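Side-chain contacts in nicotinate phosphoribosyltransferase (PDB 1VLP), which catalyses the ATP-dependent joining of nicotinate to a phosphoribosyl group, giving nicotinate ribonucleotide in the first step of making NAD from nicotinic acid: residues F69-L72 with G73-R76; L75-T78 with E79-E83. One frame throughout, in Å; residues are numbered along the deposited sequence.

How the contacts relate
The two contacts are successive steps along one piece of chain. Contact 1 follows the C-terminal part of helix 59-71 into the loop behind it, and contact 2 follows the same loop into the start of helix 79-88. They share Leu75 and Arg76, and their centres lie about 14 Å apart. Together they show how a short connection is held at both ends: by backbone bonds and an arginine in 69-76, by a threonine and a glutamate in 75-83. Their centres are about 21 and 22 Å from the centre of the chain, on the same side of it, and both lie away from the residues assigned to nicotinate and phosphoribosyl diphosphate.

Contact 1. Residues F69-L72 with G73-R76; sequences FSYL and GNLR
The Tyr71 ring and the Asn74 amide meet obliquely, their planes 31° apart, with ND2 of Asn74 4.0 Å from CD1 of Tyr71. A further flat group, the Arg76 guanidinium, meets the loop at its edge, where the carbonyl carbon of Gly73 lies in its plane. NH1 of Arg76 bonds to two backbone oxygens there: it reaches Gly73 O at 3.0 Å and Leu75 O at 2.9 Å. The bonds are nearly straight at the hydrogen and the acceptors lie close to the guanidinium plane, while NH1 stands above each carbonyl plane. This double grip should limit how far the arginine can turn.

Between Leu72 and Leu75 the contact is apolar. The two side chains run side by side in the same direction, CD2 of Leu72 and CD1 of Leu75 being 4.0 Å apart. The same first torsion, near -60° in both, helps point the two branches the same way. Leu72 also rests on Leu147 of helix 144-159, whereas Tyr71 turns its hydroxyl to Ser14 O.

The backbone turns tightly here. Gly73 N bonds to Ser70 O at 3.0 Å, Asn74 N bonds to Tyr71 O at 2.9 Å, and Leu75 N reaches Leu72 O only weakly. A water donates to Leu72 O and also to Leu75 O, the latter at 2.6 Å, which gives Leu72 O a second partner beside the weak bond. The three N-H to O=C bonds, the last of them weak, each join residues three apart, the spacing of consecutive 3-10 turns, here carrying the chain from helix 59-71 into the loop that leads to helix 79-88.

Contact 2. Residues L75-T78 with E79-E83; sequences LRFT and EEEIE
Glu81 OE1 accepts the backbone N-H of Thr78 at 2.9 Å, in a bond that is nearly straight at the hydrogen (163°). The N-H comes in from above the carboxylate plane, 49° out of it. A water 2.7 Å from Glu81 OE1 also lies close to Arg76 O; which of its neighbours receive its protons is not settled. The second carboxylate oxygen, OE2, bonds to Ser20 OG. With both of its oxygens engaged, the buried carboxylate should have little freedom to rotate.

The exchange runs the other way as well. Glu81 N donates to Thr78 OG1 at 3.1 Å, and Thr78 OG1 is brought there by its first torsion (chi1 73°), which sets it between the backbone N and the carbonyl carbon. The two side chains cross obliquely, with CG of Glu81 also 3.1 Å from Thr78 OG1. Glu81 starts beside its own backbone N and then extends, and this carries the acid back along the first turn to the threonine's N-H. Ile82 N donates to Thr78 O at 2.9 Å, the regular i to i+4 bond of the opening turn.

Next to this polar arrangement lies an apolar one. CD1 of Ile82 sits 3.7 Å from CB of Phe77, the two side chains crossing at about a right angle. Both also touch Ile100 of helix 94-101, so the pair lies against that helix.

The reciprocal bonds of Thr78, at the N-cap, and Glu81 make a capping box. Phe77 before it and Ile82 beyond it meet as a hydrophobic staple, and together the two motifs mark the N-terminus of helix 79-88.

Contact 1. Residues F69-L72 with G73-R76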
loop_
_atom_site.group_PDB
_atom_site.type_symbol
_atom_site.label_atom_id
_atom_site.label_comp_id
_atom_site.label_asym_id
_atom_site.label_seq_id
_atom_site.Cartn_x
_atom_site.Cartn_y
_atom_site.Cartn_z
ATOM N N PHE A 69 -11.608 12.973 9.934
ATOM C CA PHE A 69 -11.099 13.493 8.690
ATOM C C PHE A 69 -10.663 14.935 8.883
ATOM O O PHE A 69 -9.630 15.340 8.342
ATOM C CB PHE A 69 -12.130 13.430 7.565
ATOM C CG PHE A 69 -12.511 12.031 7.100
ATOM C CD1 PHE A 69 -11.856 10.868 7.529
ATOM C CD2 PHE A 69 -13.577 11.883 6.222
ATOM C CE1 PHE A 69 -12.220 9.611 7.043
ATOM C CE2 PHE A 69 -13.960 10.631 5.760
ATOM C CZ PHE A 69 -13.294 9.495 6.186
ATOM N N SER A 70 -11.454 15.726 9.614
ATOM C CA SER A 70 -11.085 17.130 9.796
ATOM C C SER A 70 -9.737 17.271 10.517
ATOM O O SER A 70 -8.959 18.181 10.250
ATOM C CB SER A 70 -12.185 17.900 10.518
ATOM O OG SER A 70 -12.248 17.587 11.909
ATOM N N TYR A 71 -9.476 16.371 11.480
ATOM C CA TYR A 71 -8.245 16.404 12.249
ATOM C C TYR A 71 -6.997 16.214 11.396
ATOM O O TYR A 71 -5.901 16.642 11.746
ATOM C CB TYR A 71 -8.261 15.299 13.296
ATOM C CG TYR A 71 -9.284 15.421 14.402
ATOM C CD1 TYR A 71 -9.897 16.664 14.757
ATOM C CD2 TYR A 71 -9.598 14.308 15.151
ATOM C CE1 TYR A 71 -10.798 16.754 15.830
ATOM C CE2 TYR A 71 -10.508 14.390 16.206
ATOM C CZ TYR A 71 -11.089 15.593 16.557
ATOM O OH TYR A 71 -11.990 15.631 17.591
ATOM N N LEU A 72 -7.147 15.574 10.262
ATOM C CA LEU A 72 -6.000 15.452 9.336
ATOM C C LEU A 72 -5.449 16.808 8.950
ATOM O O LEU A 72 -4.259 16.958 8.675
ATOM C CB LEU A 72 -6.415 14.697 8.071
ATOM C CG LEU A 72 -6.898 13.273 8.320
ATOM C CD1 LEU A 72 -7.328 12.634 7.000
ATOM C CD2 LEU A 72 -5.858 12.364 9.050
ATOM N N GLY A 73 -6.325 17.803 8.890
ATOM C CA GLY A 73 -5.888 19.156 8.618
ATOM C C GLY A 73 -5.024 19.828 9.700
ATOM O O GLY A 73 -4.457 20.896 9.467
ATOM N N ASN A 74 -4.946 19.218 10.870
ATOM C CA ASN A 74 -4.150 19.718 12.012
ATOM C C ASN A 74 -2.742 19.142 12.088
ATOM O O ASN A 74 -1.905 19.641 12.821
ATOM C CB ASN A 74 -4.860 19.358 13.318
ATOM C CG ASN A 74 -6.226 20.049 13.482
ATOM O OD1 ASN A 74 -6.490 21.099 12.884
ATOM N ND2 ASN A 74 -7.058 19.494 14.339
ATOM N N LEU A 75 -2.464 18.140 11.282
ATOM C CA LEU A 75 -1.188 17.466 11.336
ATOM C C LEU A 75 -0.091 18.300 10.694
ATOM O O LEU A 75 -0.305 18.930 9.665
ATOM C CB LEU A 75 -1.283 16.125 10.618
ATOM C CG LEU A 75 -2.203 15.059 11.200
ATOM C CD1 LEU A 75 -2.394 13.959 10.275
ATOM C CD2 LEU A 75 -1.634 14.572 12.567
ATOM N N ARG A 76 1.108 18.244 11.265
ATOM C CA ARG A 76 2.292 18.825 10.632
ATOM C C ARG A 76 3.445 17.820 10.796
ATOM O O ARG A 76 3.446 17.056 11.747
ATOM C CB ARG A 76 2.673 20.138 11.284
ATOM C CG ARG A 76 1.569 21.188 11.261
ATOM C CD ARG A 76 1.251 21.718 9.851
ATOM N NE ARG A 76 0.304 22.839 9.901
ATOM C CZ ARG A 76 -1.023 22.722 9.920
ATOM N NH1 ARG A 76 -1.604 21.557 9.862
ATOM N NH2 ARG A 76 -1.784 23.799 9.966
HETATM O O HOH W 1 -2.188 18.643 7.868
#

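Contact 2. Residues L75-T78 with E79-E83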
loop_
_atom_site.group_PDB
_atom_site.type_symbol
_atom_site.label_atom_id
_atom_site.label_comp_id
_atom_site.label_asym_id
_atom_site.label_seq_id
_atom_site.Cartn_x
_atom_site.Cartn_y
_atom_site.Cartn_z
ATOM N N LEU A 75 -2.464 18.140 11.282
ATOM C CA LEU A 75 -1.188 17.466 11.336
ATOM C C LEU A 75 -0.091 18.300 10.694
ATOM O O LEU A 75 -0.305 18.930 9.665
ATOM C CB LEU A 75 -1.283 16.125 10.618
ATOM C CG LEU A 75 -2.203 15.059 11.200
ATOM C CD1 LEU A 75 -2.394 13.959 10.275
ATOM C CD2 LEU A 75 -1.634 14.572 12.567
ATOM N N ARG A 76 1.108 18.244 11.265
ATOM C CA ARG A 76 2.292 18.825 10.632
ATOM C C ARG A 76 3.445 17.820 10.796
ATOM O O ARG A 76 3.446 17.056 11.747
ATOM C CB ARG A 76 2.673 20.138 11.284
ATOM C CG ARG A 76 1.569 21.188 11.261
ATOM C CD ARG A 76 1.251 21.718 9.851
ATOM N NE ARG A 76 0.304 22.839 9.901
ATOM C CZ ARG A 76 -1.023 22.722 9.920
ATOM N NH1 ARG A 76 -1.604 21.557 9.862
ATOM N NH2 ARG A 76 -1.784 23.799 9.966
ATOM N N PHE A 77 4.424 17.816 9.900
ATOM C CA PHE A 77 5.619 16.998 10.149
ATOM C C PHE A 77 6.444 17.673 11.249
ATOM O O PHE A 77 6.851 18.829 11.091
ATOM C CB PHE A 77 6.512 16.854 8.908
ATOM C CG PHE A 77 5.957 15.966 7.833
ATOM C CD1 PHE A 77 6.091 14.575 7.904
ATOM C CD2 PHE A 77 5.319 16.507 6.746
ATOM C CE1 PHE A 77 5.605 13.762 6.923
ATOM C CE2 PHE A 77 4.800 15.700 5.770
ATOM C CZ PHE A 77 4.964 14.311 5.849
ATOM N N THR A 78 6.685 16.975 12.358
ATOM C CA THR A 78 7.531 17.532 13.421
ATOM C C THR A 78 9.025 17.501 13.057
ATOM O O THR A 78 9.464 16.792 12.132
ATOM C CB THR A 78 7.371 16.753 14.765
ATOM O OG1 THR A 78 8.015 15.469 14.664
ATOM C CG2 THR A 78 5.864 16.607 15.156
ATOM N N GLU A 79 9.819 18.208 13.832
ATOM C CA GLU A 79 11.265 18.206 13.642
ATOM C C GLU A 79 11.855 16.816 13.679
ATOM O O GLU A 79 12.686 16.435 12.832
ATOM C CB GLU A 79 11.897 19.073 14.750
ATOM C CG GLU A 79 13.230 19.571 14.473
ATOM C CD GLU A 79 13.581 20.645 15.514
ATOM O OE1 GLU A 79 14.063 20.267 16.605
ATOM O OE2 GLU A 79 13.295 21.843 15.266
ATOM N N GLU A 80 11.411 16.032 14.660
ATOM C CA GLU A 80 11.900 14.651 14.867
ATOM C C GLU A 80 11.462 13.758 13.711
ATOM O O GLU A 80 12.201 12.894 13.266
ATOM C CB GLU A 80 11.328 14.107 16.183
ATOM C CG GLU A 80 11.795 12.709 16.613
ATOM C CD GLU A 80 11.467 12.409 18.088
ATOM O OE1 GLU A 80 11.503 13.366 18.911
ATOM O OE2 GLU A 80 11.171 11.229 18.421
ATOM N N GLU A 81 10.268 14.001 13.187
ATOM C CA GLU A 81 9.769 13.225 12.055
ATOM C C GLU A 81 10.586 13.508 10.802
ATOM O O GLU A 81 10.947 12.576 10.061
ATOM C CB GLU A 81 8.298 13.506 11.822
ATOM C CG GLU A 81 7.456 12.886 12.975
ATOM C CD GLU A 81 6.020 13.298 12.930
ATOM O OE1 GLU A 81 5.711 14.206 12.138
ATOM O OE2 GLU A 81 5.217 12.695 13.698
ATOM N N ILE A 82 10.890 14.774 10.570
ATOM C CA ILE A 82 11.676 15.126 9.387
ATOM C C ILE A 82 13.104 14.539 9.520
ATOM O O ILE A 82 13.681 14.003 8.561
ATOM C CB ILE A 82 11.710 16.632 9.199
ATOM C CG1 ILE A 82 10.316 17.172 8.827
ATOM C CG2 ILE A 82 12.820 17.047 8.199
ATOM C CD1 ILE A 82 9.901 16.932 7.486
ATOM N N GLU A 83 13.666 14.637 10.707
ATOM C CA GLU A 83 14.963 13.997 10.946
ATOM C C GLU A 83 14.905 12.494 10.635
ATOM O O GLU A 83 15.838 11.960 10.034
ATOM C CB GLU A 83 15.457 14.217 12.358
ATOM C CG GLU A 83 16.919 13.699 12.549
ATOM C CD GLU A 83 17.881 14.047 11.359
ATOM O OE1 GLU A 83 18.061 15.283 11.097
ATOM O OE2 GLU A 83 18.430 13.077 10.704
HETATM O O HOH W 2 3.016 14.461 11.727
#